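Local coordinates for probable hydrolase (Pseudomonas aeruginosa, PDB 3OM8), which probably hydrolyses an ester or lactone bond as an alpha/beta hydrolase, perhaps that of 3-oxoadipate enol-lactone, at residues R209-T222 and I234-S248. Residues are numbered along the deposited sequence; the frame is centred on the assembly and turned at random.
Sequences RPTLVIAGAYDTVT and IAGARLVTLPAVHLS
His246 meets Asp219 where the chain has run past the ends of two neighbouring parallel strands, 211-216 and 238-242. The CB of His246 sits 3.5 Å from Asp219 OD1. The side chain then extends with CG, 3.6 Å from the same oxygen, anti to the backbone N (chi1 -174°), bringing ND1 to the carboxylate. ND1 gives a nearly straight bond to Asp219 OD2, 2.9 Å long with 167° at the hydrogen. OD2 offers its syn lone pair and lies close to the plane of the imidazole, although carboxylate and ring are turned 64° apart. A second, weak bond from ND1 reaches OD1. Next round the ring, CE1 lies 3.0 Å from Thr222 OG1 at the imidazole edge, while Val221 CB packs over one face, 3.9 Å from the ring centroid, as a CH-pi contact. At the far tip, NE2 shares a weak hydrogen bond with Ser101 OG. Thr222 OG1 also donates to Asp219 OD2, coming from above the carboxylate plane, so two donors grip that oxygen and should limit rotation of the carboxylate.

Leading up to this site along the chain, the strands are zipped by a ladder of parallel backbone hydrogen bonds that begins with Arg238 N to Thr211 O and ends with Ala217 N to Leu242 O; Tyr218 N to Ala244 O carries the pairing into the loops. On one face Leu212 CD1 touches Val240 CG2; on the other Val213 CG1 meets Leu239 CD1. With helix 224-233 between them, the strands form a beta-alpha-beta unit at the edge of the sheet within this chain, their C-terminal loops presenting the acid and histidine of what is probably the Ser-His-Asp triad of an alpha/beta hydrolase.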
loop_
_atom_site.group_PDB
_atom_site.type_symbol
_atom_site.label_atom_id
_atom_site.label_comp_id
_atom_site.label_asym_id
_atom_site.label_seq_id
_atom_site.Cartn_x
_atom_site.Cartn_y
_atom_site.Cartn_z
ATOM N N ARG B 209 11.959 -16.243 1.743
ATOM C CA ARG B 209 10.714 -16.769 1.193
ATOM C C ARG B 209 9.939 -15.625 0.528
ATOM O O ARG B 209 9.974 -14.484 1.001
ATOM C CB ARG B 209 9.839 -17.420 2.280
ATOM C CG ARG B 209 10.520 -18.510 3.127
ATOM C CD ARG B 209 11.449 -19.390 2.297
ATOM N NE ARG B 209 10.734 -20.043 1.215
ATOM C CZ ARG B 209 11.221 -20.239 -0.005
ATOM N NH1 ARG B 209 10.469 -20.843 -0.909
ATOM N NH2 ARG B 209 12.448 -19.844 -0.325
ATOM N N PRO B 210 9.238 -15.924 -0.577
ATOM C CA PRO B 210 8.378 -14.897 -1.167
ATOM C C PRO B 210 7.327 -14.503 -0.153
ATOM O O PRO B 210 6.647 -15.371 0.375
ATOM C CB PRO B 210 7.718 -15.621 -2.345
ATOM C CG PRO B 210 8.665 -16.733 -2.679
ATOM C CD PRO B 210 9.221 -17.175 -1.352
ATOM N N THR B 211 7.193 -13.210 0.103
ATOM C CA THR B 211 6.310 -12.734 1.144
ATOM C C THR B 211 5.291 -11.710 0.659
ATOM O O THR B 211 5.652 -10.718 0.042
ATOM C CB THR B 211 7.127 -12.085 2.271
ATOM O OG1 THR B 211 8.103 -13.019 2.749
ATOM C CG2 THR B 211 6.217 -11.663 3.403
ATOM N N LEU B 212 4.020 -11.952 0.960
ATOM C CA LEU B 212 2.978 -10.945 0.797
ATOM C C LEU B 212 2.554 -10.431 2.173
ATOM O O LEU B 212 2.278 -11.221 3.074
ATOM C CB LEU B 212 1.761 -11.534 0.089
ATOM C CG LEU B 212 0.507 -10.658 0.097
ATOM C CD1 LEU B 212 0.748 -9.378 -0.713
ATOM C CD2 LEU B 212 -0.696 -11.412 -0.469
ATOM N N VAL B 213 2.503 -9.112 2.330
ATOM C CA VAL B 213 2.032 -8.495 3.563
ATOM C C VAL B 213 0.711 -7.766 3.332
ATOM O O VAL B 213 0.627 -6.881 2.479
ATOM C CB VAL B 213 3.036 -7.471 4.100
ATOM C CG1 VAL B 213 2.513 -6.852 5.389
ATOM C CG2 VAL B 213 4.384 -8.108 4.321
ATOM N N ILE B 214 -0.312 -8.145 4.093
ATOM C CA ILE B 214 -1.602 -7.463 4.078
ATOM C C ILE B 214 -1.728 -6.611 5.336
ATOM O O ILE B 214 -1.467 -7.094 6.443
ATOM C CB ILE B 214 -2.758 -8.474 4.005
ATOM C CG1 ILE B 214 -2.590 -9.366 2.770
ATOM C CG2 ILE B 214 -4.104 -7.758 3.989
ATOM C CD1 ILE B 214 -3.630 -10.436 2.631
ATOM N N ALA B 215 -2.097 -5.344 5.172
ATOM C CA ALA B 215 -2.223 -4.431 6.311
ATOM C C ALA B 215 -3.551 -3.688 6.287
ATOM O O ALA B 215 -4.154 -3.523 5.230
ATOM C CB ALA B 215 -1.066 -3.445 6.351
ATOM N N GLY B 216 -4.010 -3.259 7.458
ATOM C CA GLY B 216 -5.255 -2.526 7.574
ATOM C C GLY B 216 -4.935 -1.078 7.861
ATOM O O GLY B 216 -4.179 -0.779 8.776
ATOM N N ALA B 217 -5.489 -0.173 7.065
ATOM C CA ALA B 217 -5.175 1.241 7.211
ATOM C C ALA B 217 -5.566 1.788 8.581
ATOM O O ALA B 217 -4.954 2.735 9.070
ATOM C CB ALA B 217 -5.859 2.052 6.116
ATOM N N TYR B 218 -6.604 1.211 9.177
ATOM C CA TYR B 218 -7.138 1.718 10.441
ATOM C C TYR B 218 -6.841 0.807 11.657
ATOM O O TYR B 218 -7.507 0.873 12.696
ATOM C CB TYR B 218 -8.635 1.956 10.302
ATOM C CG TYR B 218 -9.007 2.816 9.108
ATOM C CD1 TYR B 218 -8.740 4.182 9.102
ATOM C CD2 TYR B 218 -9.645 2.272 8.010
ATOM C CE1 TYR B 218 -9.081 4.976 8.034
ATOM C CE2 TYR B 218 -9.997 3.064 6.913
ATOM C CZ TYR B 218 -9.706 4.415 6.934
ATOM O OH TYR B 218 -10.050 5.217 5.871
ATOM N N ASP B 219 -5.820 -0.026 11.511
ATOM C CA ASP B 219 -5.479 -1.034 12.502
ATOM C C ASP B 219 -4.725 -0.372 13.653
ATOM O O ASP B 219 -3.691 0.271 13.431
ATOM C CB ASP B 219 -4.597 -2.093 11.834
ATOM C CG ASP B 219 -4.587 -3.411 12.577
ATOM O OD1 ASP B 219 -4.897 -3.416 13.778
ATOM O OD2 ASP B 219 -4.255 -4.441 11.955
ATOM N N THR B 220 -5.253 -0.516 14.870
ATOM C CA THR B 220 -4.593 -0.025 16.093
ATOM C C THR B 220 -3.849 -1.120 16.847
ATOM O O THR B 220 -2.926 -0.833 17.599
ATOM C CB THR B 220 -5.585 0.615 17.077
ATOM O OG1 THR B 220 -6.853 -0.044 16.970
ATOM C CG2 THR B 220 -5.756 2.086 16.761
ATOM N N VAL B 221 -4.260 -2.367 16.660
ATOM C CA VAL B 221 -3.514 -3.495 17.208
ATOM C C VAL B 221 -2.155 -3.629 16.505
ATOM O O VAL B 221 -1.103 -3.415 17.107
ATOM C CB VAL B 221 -4.309 -4.804 17.063
ATOM C CG1 VAL B 221 -3.530 -5.967 17.660
ATOM C CG2 VAL B 221 -5.668 -4.674 17.731
ATOM N N THR B 222 -2.188 -3.976 15.220
ATOM C CA THR B 222 -0.986 -4.042 14.398
ATOM C C THR B 222 -1.063 -2.937 13.342
ATOM O O THR B 222 -1.645 -3.128 12.269
ATOM C CB THR B 222 -0.849 -5.413 13.714
ATOM O OG1 THR B 222 -2.123 -5.812 13.198
ATOM C CG2 THR B 222 -0.386 -6.466 14.707
ATOM N N ILE B 234 11.864 -7.099 3.833
ATOM C CA ILE B 234 12.073 -8.414 3.234
ATOM C C ILE B 234 12.277 -8.290 1.722
ATOM O O ILE B 234 11.432 -7.741 1.016
ATOM C CB ILE B 234 10.884 -9.364 3.531
ATOM C CG1 ILE B 234 10.760 -9.621 5.034
ATOM C CG2 ILE B 234 11.042 -10.684 2.784
ATOM C CD1 ILE B 234 9.496 -10.364 5.435
ATOM N N ALA B 235 13.405 -8.792 1.232
ATOM C CA ALA B 235 13.719 -8.701 -0.189
ATOM C C ALA B 235 12.580 -9.287 -1.020
ATOM O O ALA B 235 12.192 -10.439 -0.822
ATOM C CB ALA B 235 15.025 -9.416 -0.491
ATOM N N GLY B 236 12.031 -8.476 -1.923
ATOM C CA GLY B 236 11.002 -8.934 -2.845
ATOM C C GLY B 236 9.594 -9.051 -2.280
ATOM O O GLY B 236 8.692 -9.555 -2.951
ATOM N N ALA B 237 9.399 -8.596 -1.046
ATOM C CA ALA B 237 8.080 -8.657 -0.430
ATOM C C ALA B 237 7.130 -7.658 -1.080
ATOM O O ALA B 237 7.552 -6.592 -1.533
ATOM C CB ALA B 237 8.171 -8.404 1.089
ATOM N N ARG B 238 5.850 -8.012 -1.118
ATOM C CA ARG B 238 4.809 -7.101 -1.579
ATOM C C ARG B 238 3.906 -6.652 -0.428
ATOM O O ARG B 238 3.783 -7.342 0.588
ATOM C CB ARG B 238 3.934 -7.779 -2.624
ATOM C CG ARG B 238 4.592 -8.033 -3.949
ATOM C CD ARG B 238 3.541 -7.978 -5.028
ATOM N NE ARG B 238 2.672 -9.143 -5.002
ATOM C CZ ARG B 238 1.357 -9.088 -4.837
ATOM N NH1 ARG B 238 0.658 -10.211 -4.846
ATOM N NH2 ARG B 238 0.737 -7.921 -4.672
ATOM N N LEU B 239 3.257 -5.508 -0.612
ATOM C CA LEU B 239 2.326 -4.967 0.369
ATOM C C LEU B 239 0.975 -4.671 -0.278
ATOM O O LEU B 239 0.899 -4.005 -1.314
ATOM C CB LEU B 239 2.888 -3.685 1.002
ATOM C CG LEU B 239 1.968 -2.902 1.943
ATOM C CD1 LEU B 239 1.850 -3.656 3.265
ATOM C CD2 LEU B 239 2.471 -1.497 2.196
ATOM N N VAL B 240 -0.083 -5.184 0.339
ATOM C CA VAL B 240 -1.450 -4.839 -0.011
ATOM C C VAL B 240 -2.077 -4.148 1.194
ATOM O O VAL B 240 -2.021 -4.665 2.294
ATOM C CB VAL B 240 -2.260 -6.095 -0.365
ATOM C CG1 VAL B 240 -3.758 -5.818 -0.278
ATOM C CG2 VAL B 240 -1.873 -6.599 -1.757
ATOM N N THR B 241 -2.659 -2.975 1.001
ATOM C CA THR B 241 -3.269 -2.265 2.117
ATOM C C THR B 241 -4.764 -2.101 1.912
ATOM O O THR B 241 -5.197 -1.481 0.948
ATOM C CB THR B 241 -2.635 -0.888 2.306
ATOM O OG1 THR B 241 -1.249 -1.047 2.623
ATOM C CG2 THR B 241 -3.320 -0.136 3.439
ATOM N N LEU B 242 -5.556 -2.658 2.819
ATOM C CA LEU B 242 -7.006 -2.554 2.719
ATOM C C LEU B 242 -7.529 -1.501 3.682
ATOM O O LEU B 242 -6.887 -1.210 4.688
ATOM C CB LEU B 242 -7.653 -3.909 2.991
ATOM C CG LEU B 242 -7.119 -5.031 2.103
ATOM C CD1 LEU B 242 -7.664 -6.382 2.517
ATOM C CD2 LEU B 242 -7.431 -4.740 0.624
ATOM N N PRO B 243 -8.690 -0.903 3.373
ATOM C CA PRO B 243 -9.243 0.094 4.293
ATOM C C PRO B 243 -9.906 -0.596 5.489
ATOM O O PRO B 243 -11.053 -0.294 5.823
ATOM C CB PRO B 243 -10.292 0.803 3.435
ATOM C CG PRO B 243 -10.776 -0.265 2.509
ATOM C CD PRO B 243 -9.570 -1.133 2.212
ATOM N N ALA B 244 -9.178 -1.523 6.107
ATOM C CA ALA B 244 -9.695 -2.313 7.223
ATOM C C ALA B 244 -9.095 -1.893 8.554
ATOM O O ALA B 244 -8.121 -1.136 8.610
ATOM C CB ALA B 244 -9.426 -3.792 6.996
ATOM N N VAL B 245 -9.692 -2.416 9.624
ATOM C CA VAL B 245 -9.155 -2.292 10.976
ATOM C C VAL B 245 -8.185 -3.441 11.274
ATOM O O VAL B 245 -7.008 -3.329 10.963
ATOM C CB VAL B 245 -10.269 -2.210 12.021
ATOM C CG1 VAL B 245 -9.679 -1.949 13.401
ATOM C CG2 VAL B 245 -11.255 -1.103 11.641
ATOM N N HIS B 246 -8.648 -4.550 11.845
ATOM C CA HIS B 246 -7.693 -5.611 12.200
ATOM C C HIS B 246 -7.943 -7.004 11.607
ATOM O O HIS B 246 -6.995 -7.727 11.310
ATOM C CB HIS B 246 -7.484 -5.706 13.719
ATOM C CG HIS B 246 -6.415 -6.677 14.120
ATOM N ND1 HIS B 246 -5.089 -6.504 13.787
ATOM C CD2 HIS B 246 -6.475 -7.828 14.834
ATOM C CE1 HIS B 246 -4.379 -7.510 14.267
ATOM N NE2 HIS B 246 -5.197 -8.326 14.909
ATOM N N LEU B 247 -9.201 -7.392 11.451
ATOM C CA LEU B 247 -9.504 -8.685 10.849
ATOM C C LEU B 247 -9.931 -8.451 9.402
ATOM O O LEU B 247 -11.113 -8.527 9.060
ATOM C CB LEU B 247 -10.594 -9.418 11.627
ATOM C CG LEU B 247 -10.315 -9.754 13.104
ATOM C CD1 LEU B 247 -11.607 -10.024 13.822
ATOM C CD2 LEU B 247 -9.375 -10.936 13.253
ATOM N N SER B 248 -8.955 -8.171 8.547
ATOM C CA SER B 248 -9.263 -7.709 7.192
ATOM C C SER B 248 -9.940 -8.786 6.339
ATOM O O SER B 248 -10.716 -8.462 5.452
ATOM C CB SER B 248 -8.022 -7.122 6.521
ATOM O OG SER B 248 -6.952 -8.043 6.514
HETATM O O HOH W 1 9.645 -12.060 -0.453
#